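Local coordinates for protein N-acetylneuraminic acid (Sialic acid) synthetase (Leptospira borgpetersenii serovar Hardjo-bovis, PDB 6NCS) that probably makes sialic acid or its 9-phosphate, as a manganese-binding TIM-barrel enzyme of the NeuB family, at residues I146-R151 with P172-H177. Residues are numbered along the deposited sequence; the frame is centred on the assembly and turned at random. Where two conformers were deposited one is given.
Sequences IVILSR and PFILLH
Ile148 and Leu176 pack tightly on the inner face of the sheet, where CG2 of Ile148 lies 3.6 Å from CG of Leu176. With chi1 at -56°, CG1 of Ile148 stands beside its backbone N and lies alongside Ile174, 4.0 Å from its CB, while CG2 is left anti to the N. In one of two modelled conformers, Ser150 OG also approaches CB and CD1 of Leu176. Leu149, on the other face, sets CB 3.7 Å from CE1 of the obliquely turned Phe173 ring, while its CD2 approaches CZ in the ring plane at the edge. Phe166 of helix 156-168 stacks on the same ring.

The two strands are parallel neighbours in the TIM barrel, joined by helix 156-168 in a beta-alpha-beta crossover. Five backbone hydrogen bonds run between them, from Val147 N to Pro172 O at one end to Arg151 N to Leu176 O at 3.1 Å, the longest, at the other. Packing is looser at the start, where the Ile146 side chain crosses the Pro172 ring at about a right angle, CG1 to CB 3.9 Å, and the proline is partly exposed.

At the C-terminal end, where Ser150 lies near the manganese ligand His210, polar groups take over. The Arg151 chain is bent at chi2 and chi3, and NH1 donates to His177 ND1 (2.9 Å, 133° at the hydrogen), somewhat out of the imidazole plane. Ala154 O takes Arg151 NH2. Ala189 O binds His177 NE2, consistent with a proton there and not on ND1; together the two bonds hold the imidazole's rotation.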
loop_
_atom_site.group_PDB
_atom_site.type_symbol
_atom_site.label_atom_id
_atom_site.label_comp_id
_atom_site.label_asym_id
_atom_site.label_seq_id
_atom_site.Cartn_x
_atom_site.Cartn_y
_atom_site.Cartn_z
ATOM N N ILE A 146 -19.736 11.558 15.763
ATOM C CA ILE A 146 -18.914 10.855 14.787
ATOM C C ILE A 146 -18.871 9.387 15.167
ATOM O O ILE A 146 -18.680 9.049 16.338
ATOM C CB ILE A 146 -17.491 11.436 14.756
ATOM C CG1 ILE A 146 -17.512 12.928 14.409
ATOM C CG2 ILE A 146 -16.591 10.632 13.801
ATOM C CD1 ILE A 146 -16.234 13.628 14.841
ATOM N N VAL A 147 -19.040 8.503 14.185
ATOM C CA VAL A 147 -19.092 7.070 14.449
ATOM C C VAL A 147 -18.001 6.395 13.641
ATOM O O VAL A 147 -17.921 6.583 12.420
ATOM C CB VAL A 147 -20.457 6.459 14.099
ATOM C CG1 VAL A 147 -20.418 4.955 14.371
ATOM C CG2 VAL A 147 -21.572 7.123 14.901
ATOM N N ILE A 148 -17.171 5.613 14.322
ATOM C CA ILE A 148 -16.206 4.732 13.680
ATOM C C ILE A 148 -16.710 3.310 13.868
ATOM O O ILE A 148 -16.895 2.863 15.006
ATOM C CB ILE A 148 -14.802 4.887 14.278
ATOM C CG1 ILE A 148 -14.326 6.344 14.202
ATOM C CG2 ILE A 148 -13.854 3.947 13.555
ATOM C CD1 ILE A 148 -12.956 6.570 14.878
ATOM N N LEU A 149 -16.947 2.606 12.761
ATOM C CA LEU A 149 -17.400 1.218 12.775
ATOM C C LEU A 149 -16.306 0.334 12.192
ATOM O O LEU A 149 -15.733 0.673 11.158
ATOM C CB LEU A 149 -18.676 1.066 11.948
ATOM C CG LEU A 149 -19.239 -0.343 11.737
ATOM C CD1 LEU A 149 -19.752 -0.940 13.060
ATOM C CD2 LEU A 149 -20.343 -0.306 10.684
ATOM N N SER A 150 -15.998 -0.770 12.861
ATOM C CA SER A 150 -15.108 -1.796 12.329
ATOM C C SER A 150 -15.938 -2.931 11.747
ATOM O O SER A 150 -17.012 -3.251 12.262
ATOM C CB SER A 150 -14.185 -2.348 13.416
ATOM O OG SER A 150 -13.150 -1.437 13.720
ATOM N N ARG A 151 -15.434 -3.552 10.670
ATOM C CA ARG A 151 -16.219 -4.550 9.943
ATOM C C ARG A 151 -15.663 -5.969 10.048
ATOM O O ARG A 151 -15.965 -6.804 9.193
ATOM C CB ARG A 151 -16.398 -4.159 8.462
ATOM C CG ARG A 151 -15.146 -3.759 7.637
ATOM C CD ARG A 151 -14.196 -4.946 7.353
ATOM N NE ARG A 151 -14.872 -6.129 6.811
ATOM C CZ ARG A 151 -14.428 -6.823 5.766
ATOM N NH1 ARG A 151 -13.312 -6.452 5.156
ATOM N NH2 ARG A 151 -15.085 -7.893 5.334
ATOM N N PRO A 172 -21.691 11.596 10.679
ATOM C CA PRO A 172 -20.285 11.543 10.261
ATOM C C PRO A 172 -19.767 10.147 10.556
ATOM O O PRO A 172 -19.937 9.628 11.663
ATOM C CB PRO A 172 -19.596 12.612 11.126
ATOM C CG PRO A 172 -20.707 13.397 11.752
ATOM C CD PRO A 172 -21.875 12.453 11.860
ATOM N N PHE A 173 -19.197 9.509 9.536
ATOM C CA PHE A 173 -19.032 8.070 9.581
ATOM C C PHE A 173 -17.688 7.667 8.994
ATOM O O PHE A 173 -17.276 8.166 7.944
ATOM C CB PHE A 173 -20.175 7.381 8.827
ATOM C CG PHE A 173 -20.102 5.889 8.864
ATOM C CD1 PHE A 173 -20.455 5.194 10.007
ATOM C CD2 PHE A 173 -19.685 5.182 7.751
ATOM C CE1 PHE A 173 -20.378 3.812 10.050
ATOM C CE2 PHE A 173 -19.604 3.803 7.777
ATOM C CZ PHE A 173 -19.963 3.111 8.932
ATOM N N ILE A 174 -17.022 6.753 9.687
ATOM C CA ILE A 174 -15.731 6.194 9.303
ATOM C C ILE A 174 -15.840 4.678 9.405
ATOM O O ILE A 174 -16.385 4.157 10.381
ATOM C CB ILE A 174 -14.617 6.729 10.226
ATOM C CG1 ILE A 174 -14.462 8.236 10.021
ATOM C CG2 ILE A 174 -13.296 5.974 10.034
ATOM C CD1 ILE A 174 -13.813 8.948 11.195
ATOM N N LEU A 175 -15.309 3.964 8.410
ATOM C CA LEU A 175 -15.337 2.505 8.420
ATOM C C LEU A 175 -13.912 1.964 8.465
ATOM O O LEU A 175 -13.065 2.400 7.685
ATOM C CB LEU A 175 -16.061 1.994 7.182
ATOM C CG LEU A 175 -16.270 0.498 7.021
ATOM C CD1 LEU A 175 -17.179 0.014 8.151
ATOM C CD2 LEU A 175 -16.928 0.219 5.671
ATOM N N LEU A 176 -13.643 1.023 9.371
ATOM C CA LEU A 176 -12.324 0.401 9.467
ATOM C C LEU A 176 -12.380 -1.039 8.966
ATOM O O LEU A 176 -13.153 -1.852 9.482
ATOM C CB LEU A 176 -11.800 0.416 10.901
ATOM C CG LEU A 176 -11.773 1.757 11.633
ATOM C CD1 LEU A 176 -11.189 1.566 13.056
ATOM C CD2 LEU A 176 -10.977 2.774 10.845
ATOM N N HIS A 177 -11.545 -1.358 7.985
ATOM C CA HIS A 177 -11.267 -2.761 7.707
ATOM C C HIS A 177 -10.643 -3.405 8.941
ATOM O O HIS A 177 -9.903 -2.768 9.691
ATOM C CB HIS A 177 -10.332 -2.909 6.499
ATOM C CG HIS A 177 -9.910 -4.322 6.259
ATOM N ND1 HIS A 177 -10.817 -5.353 6.144
ATOM C CD2 HIS A 177 -8.685 -4.888 6.163
ATOM C CE1 HIS A 177 -10.171 -6.493 5.977
ATOM N NE2 HIS A 177 -8.873 -6.240 5.986
#